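Local coordinates for 43.8 kDa insecticidal crystal protein (Bacillus thuringiensis, PDB 4JP0) that acts with Cry34Ab1 as one component of a binary insecticidal toxin active on western corn rootworm, whose primary target is probably the larval midgut epithelium, at residues I58-A63 against C67-V72; Q92-G97 against V101-N106. All coordinates share one frame; numbering follows the deposited sequence.

Contact 1: residues I58-A63 against C67-V72; sequences IITSYA and CKVWNV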
loop_
_atom_site.group_PDB
_atom_site.type_symbol
_atom_site.label_atom_id
_atom_site.label_comp_id
_atom_site.label_asym_id
_atom_site.label_seq_id
_atom_site.Cartn_x
_atom_site.Cartn_y
_atom_site.Cartn_z
ATOM N N ILE A 58 -4.972 14.905 6.721
ATOM C CA ILE A 58 -6.110 15.261 5.875
ATOM C C ILE A 58 -7.271 15.390 6.854
ATOM O O ILE A 58 -7.467 14.516 7.711
ATOM C CB ILE A 58 -6.433 14.139 4.865
ATOM C CG1 ILE A 58 -5.251 13.909 3.914
ATOM C CG2 ILE A 58 -7.690 14.508 4.088
ATOM C CD1 ILE A 58 -4.884 15.181 3.090
ATOM N N ILE A 59 -8.031 16.469 6.770
ATOM C CA ILE A 59 -9.167 16.658 7.691
ATOM C C ILE A 59 -10.469 16.356 6.916
ATOM O O ILE A 59 -10.836 17.078 5.936
ATOM C CB ILE A 59 -9.169 18.103 8.211
ATOM C CG1 ILE A 59 -7.807 18.438 8.864
ATOM C CG2 ILE A 59 -10.391 18.315 9.154
ATOM C CD1 ILE A 59 -7.686 19.922 9.405
ATOM N N THR A 60 -11.172 15.315 7.365
ATOM C CA THR A 60 -12.283 14.758 6.597
ATOM C C THR A 60 -13.607 14.983 7.252
ATOM O O THR A 60 -13.738 14.771 8.457
ATOM C CB THR A 60 -12.091 13.245 6.486
ATOM O OG1 THR A 60 -10.790 12.980 5.920
ATOM C CG2 THR A 60 -13.136 12.605 5.532
ATOM N N SER A 61 -14.584 15.420 6.472
ATOM C CA SER A 61 -15.931 15.601 7.022
ATOM C C SER A 61 -16.453 14.195 7.383
ATOM O O SER A 61 -16.588 13.300 6.521
ATOM C CB SER A 61 -16.826 16.267 5.985
ATOM O OG SER A 61 -18.036 16.660 6.594
ATOM N N TYR A 62 -16.785 14.000 8.649
ATOM C CA TYR A 62 -17.087 12.641 9.093
ATOM C C TYR A 62 -18.497 12.216 8.756
ATOM O O TYR A 62 -19.435 12.625 9.413
ATOM C CB TYR A 62 -16.804 12.487 10.594
ATOM C CG TYR A 62 -17.034 11.079 11.116
ATOM C CD1 TYR A 62 -16.141 10.062 10.825
ATOM C CD2 TYR A 62 -18.156 10.773 11.875
ATOM C CE1 TYR A 62 -16.348 8.768 11.307
ATOM C CE2 TYR A 62 -18.370 9.510 12.356
ATOM C CZ TYR A 62 -17.486 8.502 12.059
ATOM O OH TYR A 62 -17.679 7.237 12.573
ATOM N N ALA A 63 -18.641 11.420 7.694
ATOM C CA ALA A 63 -19.940 10.903 7.266
ATOM C C ALA A 63 -20.910 12.045 6.977
ATOM O O ALA A 63 -22.130 11.947 7.242
ATOM C CB ALA A 63 -20.533 9.990 8.314
ATOM N N CYS A 67 -18.003 12.714 2.712
ATOM C CA CYS A 67 -16.660 12.527 3.230
ATOM C C CYS A 67 -15.643 13.304 2.398
ATOM O O CYS A 67 -14.554 12.828 2.167
ATOM C CB CYS A 67 -16.282 11.036 3.305
ATOM S SG CYS A 67 -17.284 10.173 4.533
ATOM N N LYS A 68 -16.039 14.465 1.895
ATOM C CA LYS A 68 -15.074 15.379 1.291
ATOM C C LYS A 68 -14.171 15.941 2.425
ATOM O O LYS A 68 -14.460 15.785 3.622
ATOM C CB LYS A 68 -15.789 16.490 0.555
ATOM C CG LYS A 68 -16.469 16.026 -0.771
ATOM C CD LYS A 68 -17.242 17.178 -1.348
ATOM C CE LYS A 68 -18.217 16.719 -2.450
ATOM N NZ LYS A 68 -17.548 16.293 -3.690
ATOM N N VAL A 69 -13.068 16.581 2.052
ATOM C CA VAL A 69 -12.072 16.998 3.006
ATOM C C VAL A 69 -11.796 18.491 2.952
ATOM O O VAL A 69 -12.057 19.160 1.944
ATOM C CB VAL A 69 -10.724 16.259 2.731
ATOM C CG1 VAL A 69 -10.954 14.714 2.683
ATOM C CG2 VAL A 69 -10.128 16.706 1.411
ATOM N N TRP A 70 -11.227 19.024 4.024
ATOM C CA TRP A 70 -10.949 20.457 4.027
ATOM C C TRP A 70 -10.044 20.813 2.851
ATOM O O TRP A 70 -9.022 20.145 2.580
ATOM C CB TRP A 70 -10.329 20.920 5.349
ATOM C CG TRP A 70 -11.268 21.016 6.524
ATOM C CD1 TRP A 70 -12.501 20.418 6.694
ATOM C CD2 TRP A 70 -11.009 21.737 7.710
ATOM N NE1 TRP A 70 -13.005 20.736 7.943
ATOM C CE2 TRP A 70 -12.107 21.554 8.576
ATOM C CE3 TRP A 70 -9.949 22.536 8.132
ATOM C CZ2 TRP A 70 -12.174 22.148 9.830
ATOM C CZ3 TRP A 70 -10.018 23.116 9.389
ATOM C CH2 TRP A 70 -11.120 22.914 10.211
ATOM N N ASN A 71 -10.386 21.909 2.197
ATOM C CA ASN A 71 -9.762 22.273 0.968
ATOM C C ASN A 71 -9.667 23.779 0.920
ATOM O O ASN A 71 -10.634 24.461 1.180
ATOM C CB ASN A 71 -10.661 21.750 -0.158
ATOM C CG ASN A 71 -10.171 22.117 -1.548
ATOM O OD1 ASN A 71 -9.369 21.375 -2.147
ATOM N ND2 ASN A 71 -10.717 23.209 -2.118
ATOM N N VAL A 72 -8.474 24.293 0.645
ATOM C CA VAL A 72 -8.271 25.725 0.678
ATOM C C VAL A 72 -8.343 26.334 -0.708
ATOM O O VAL A 72 -7.648 25.894 -1.636
ATOM C CB VAL A 72 -6.899 26.062 1.280
ATOM C CG1 VAL A 72 -6.637 27.584 1.283
ATOM C CG2 VAL A 72 -6.795 25.470 2.686
HETATM O O HOH W 1 -7.854 18.107 4.302
#
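Ile59 lies across the indole of Trp70, and this is the tightly packed part of the contact. Its CG2 sits 3.6 Å from the centroid of the Trp70 five-membered ring and only 5° off the ring normal, a CH-pi contact over the face. With CG1 beside the backbone N (chi1 -55°) and chi2 extended, the CG1 branch reaches the six-membered ring at its CE3 side, where Ile59 CD1 lies 3.7 Å from Trp70 CE3. The backbones are joined by two nearly straight bonds, Trp70 N to Ile59 O at 2.8 Å and Ser61 N to Lys68 O at 2.9 Å, which flank the single bridge between Thr60 and Val69. The strand directions differ by 119°, so the chains diverge quickly. A water bridges the gap beyond the bridge, accepting from Ile59 N at 3.0 Å and donating to Trp70 O at 2.9 Å. Away from the indole, Ile58 CG2 meets Val69 CG1 at 3.6 Å.

The looser side is at Lys68, partly exposed, whose CB points away from 58-63 and whose NZ bonds to Thr81 OG1. Within the ricin-B-type lectin region, strand 56-61 pairs with strand 43-52, whose Trp47 meets Trp70 edge-to-face; strand 69-73 pairs with 76-80, while helix 193-199 packs on Cys67.

Contact 2: residues Q92-G97 against V101-N106; sequences QIKANG and VIQSDN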
loop_
_atom_site.group_PDB
_atom_site.type_symbol
_atom_site.label_atom_id
_atom_site.label_comp_id
_atom_site.label_asym_id
_atom_site.label_seq_id
_atom_site.Cartn_x
_atom_site.Cartn_y
_atom_site.Cartn_z
ATOM N N GLN A 92 -0.971 20.758 8.850
ATOM C CA GLN A 92 -0.114 20.480 9.989
ATOM C C GLN A 92 -0.901 20.925 11.192
ATOM O O GLN A 92 -1.600 21.932 11.111
ATOM C CB GLN A 92 1.202 21.274 9.925
ATOM C CG GLN A 92 2.173 20.730 8.916
ATOM C CD GLN A 92 3.426 21.570 8.832
ATOM O OE1 GLN A 92 3.772 22.049 7.758
ATOM N NE2 GLN A 92 4.106 21.774 9.975
ATOM N N ILE A 93 -0.845 20.167 12.290
ATOM C CA ILE A 93 -1.535 20.579 13.522
ATOM C C ILE A 93 -0.465 20.656 14.584
ATOM O O ILE A 93 0.143 19.657 14.932
ATOM C CB ILE A 93 -2.624 19.561 13.861
ATOM C CG1 ILE A 93 -3.619 19.511 12.709
ATOM C CG2 ILE A 93 -3.360 19.941 15.113
ATOM C CD1 ILE A 93 -4.747 18.510 12.969
ATOM N N LYS A 94 -0.205 21.866 15.063
ATOM C CA LYS A 94 0.961 22.149 15.873
ATOM C C LYS A 94 0.540 22.511 17.282
ATOM O O LYS A 94 -0.186 23.467 17.464
ATOM C CB LYS A 94 1.683 23.367 15.263
ATOM C CG LYS A 94 1.925 23.291 13.741
ATOM C CD LYS A 94 2.885 24.421 13.219
ATOM C CE LYS A 94 2.246 25.834 13.355
ATOM N NZ LYS A 94 3.225 26.980 13.070
ATOM N N ALA A 95 0.993 21.741 18.269
ATOM C CA ALA A 95 0.713 22.065 19.665
ATOM C C ALA A 95 1.254 23.454 20.019
ATOM O O ALA A 95 2.407 23.794 19.675
ATOM C CB ALA A 95 1.335 21.024 20.582
ATOM N N ASN A 96 0.437 24.253 20.703
ATOM C CA ASN A 96 0.850 25.601 21.114
ATOM C C ASN A 96 0.220 25.859 22.459
ATOM O O ASN A 96 -0.903 26.350 22.550
ATOM C CB ASN A 96 0.405 26.659 20.094
ATOM C CG ASN A 96 1.095 28.001 20.289
ATOM O OD1 ASN A 96 2.282 28.064 20.654
ATOM N ND2 ASN A 96 0.372 29.080 20.019
ATOM N N GLY A 97 0.945 25.490 23.501
ATOM C CA GLY A 97 0.420 25.564 24.840
ATOM C C GLY A 97 -0.737 24.589 24.952
ATOM O O GLY A 97 -0.631 23.415 24.604
ATOM N N VAL A 101 -2.330 25.197 16.662
ATOM C CA VAL A 101 -2.348 26.036 15.472
ATOM C C VAL A 101 -2.549 25.075 14.316
ATOM O O VAL A 101 -1.891 23.998 14.270
ATOM C CB VAL A 101 -1.003 26.785 15.292
ATOM C CG1 VAL A 101 -0.914 27.479 13.895
ATOM C CG2 VAL A 101 -0.819 27.795 16.439
ATOM N N ILE A 102 -3.475 25.407 13.413
ATOM C CA ILE A 102 -3.764 24.533 12.282
ATOM C C ILE A 102 -3.241 25.240 11.060
ATOM O O ILE A 102 -3.701 26.314 10.698
ATOM C CB ILE A 102 -5.284 24.194 12.187
ATOM C CG1 ILE A 102 -5.700 23.399 13.428
ATOM C CG2 ILE A 102 -5.547 23.365 10.939
ATOM C CD1 ILE A 102 -7.239 23.263 13.665
ATOM N N GLN A 103 -2.242 24.638 10.437
ATOM C CA GLN A 103 -1.550 25.318 9.352
ATOM C C GLN A 103 -1.721 24.590 8.011
ATOM O O GLN A 103 -1.523 23.368 7.902
ATOM C CB GLN A 103 -0.079 25.389 9.706
ATOM C CG GLN A 103 0.820 26.050 8.626
ATOM C CD GLN A 103 2.241 26.206 9.115
ATOM O OE1 GLN A 103 2.486 26.840 10.140
ATOM N NE2 GLN A 103 3.187 25.614 8.387
ATOM N N SER A 104 -2.089 25.354 6.995
ATOM C CA SER A 104 -2.198 24.811 5.642
ATOM C C SER A 104 -0.803 24.524 5.045
ATOM O O SER A 104 0.219 25.100 5.459
ATOM C CB SER A 104 -2.944 25.814 4.741
ATOM O OG SER A 104 -2.824 25.448 3.361
ATOM N N ASP A 105 -0.771 23.621 4.079
ATOM C CA ASP A 105 0.429 23.388 3.290
ATOM C C ASP A 105 0.992 24.681 2.706
ATOM O O ASP A 105 2.200 24.783 2.488
ATOM C CB ASP A 105 0.130 22.470 2.099
ATOM C CG ASP A 105 1.391 22.037 1.411
ATOM O OD1 ASP A 105 1.701 22.524 0.289
ATOM O OD2 ASP A 105 2.174 21.254 1.984
ATOM N N ASN A 106 0.138 25.666 2.457
ATOM C CA ASN A 106 0.598 26.930 1.914
ATOM C C ASN A 106 1.258 27.854 2.954
ATOM O O ASN A 106 1.662 28.969 2.634
ATOM C CB ASN A 106 -0.520 27.645 1.146
ATOM C CG ASN A 106 -1.543 28.276 2.037
ATOM O OD1 ASN A 106 -1.430 28.254 3.270
ATOM N ND2 ASN A 106 -2.569 28.850 1.424
HETATM O O HOH W 2 3.046 24.943 6.006
#
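Gln92 pairs with Gln103 across a beta hairpin, strands 91-96 and 99-104 of the ricin-B-type lectin region, whose family fold is the beta-trefoil. The two strands run roughly antiparallel.

Backbone bonding sets the register. Gln92 and Gln103 form one hydrogen-bonded pair, with Gln92 N to Gln103 O at 2.8 Å and a reciprocal bond from Gln103 N to Gln92 O. Lys94 and Val101 form the second, again with bonds in both directions. Between them Ile93 and Ile102 make a non-hydrogen-bonded pair, with weaker CA-H...O contacts from Ile93 CA to Val101 O and from Ile102 CA to Gln92 O.

Apolar contact differs between the two faces. On the face of the isoleucines the touch is slight, Ile93 CG1 to Ile102 CG1 at 4.5 Å; Ile102 packs further on Leu110 and Trp91. On the other face the aliphatic part of Lys94 crosses Val101, with Lys94 CE 3.6 Å from Val101 CG1, while Val101 CG2 meets Asn96, whose ND2 is bonded to Gln134.

Polar side-chain contacts gather on this second face. Gln92 and Gln103 run side by side with their amide planes turned 58° apart. A water donates to Ser104 O at 2.9 Å and makes a weak bond to Gln92 OE1; it lies unusually close to Gln103 NE2, so a bond there is doubtful. A bend at chi3 (-67°) turns the end of Lys94 toward Gln103, and its ammonium also forms a salt bridge with Glu126. Lys94 NZ donates to Gln103 OE1 at 3.0 Å, approaching 27° out of the carbonyl plane.

Overall arrangement
Both contacts belong to the ricin-B-type lectin region and follow one another along the chain, their centres about 16 Å apart. Contact 1 is the buried one: seven of its nine touching residues are buried, against two of seven in contact 2. They join different elements, 56-61 with 69-73 in the first and 91-96 with 99-104 in the second. The chemistry follows the place: a single bridge between steeply inclined strands, filled in by apolar and aromatic groups, against a regular ladder bearing charged and amide side chains. The two meet where Val72 CG2 lies 4.0 Å from Ser104 OG, an ordinary packing touch.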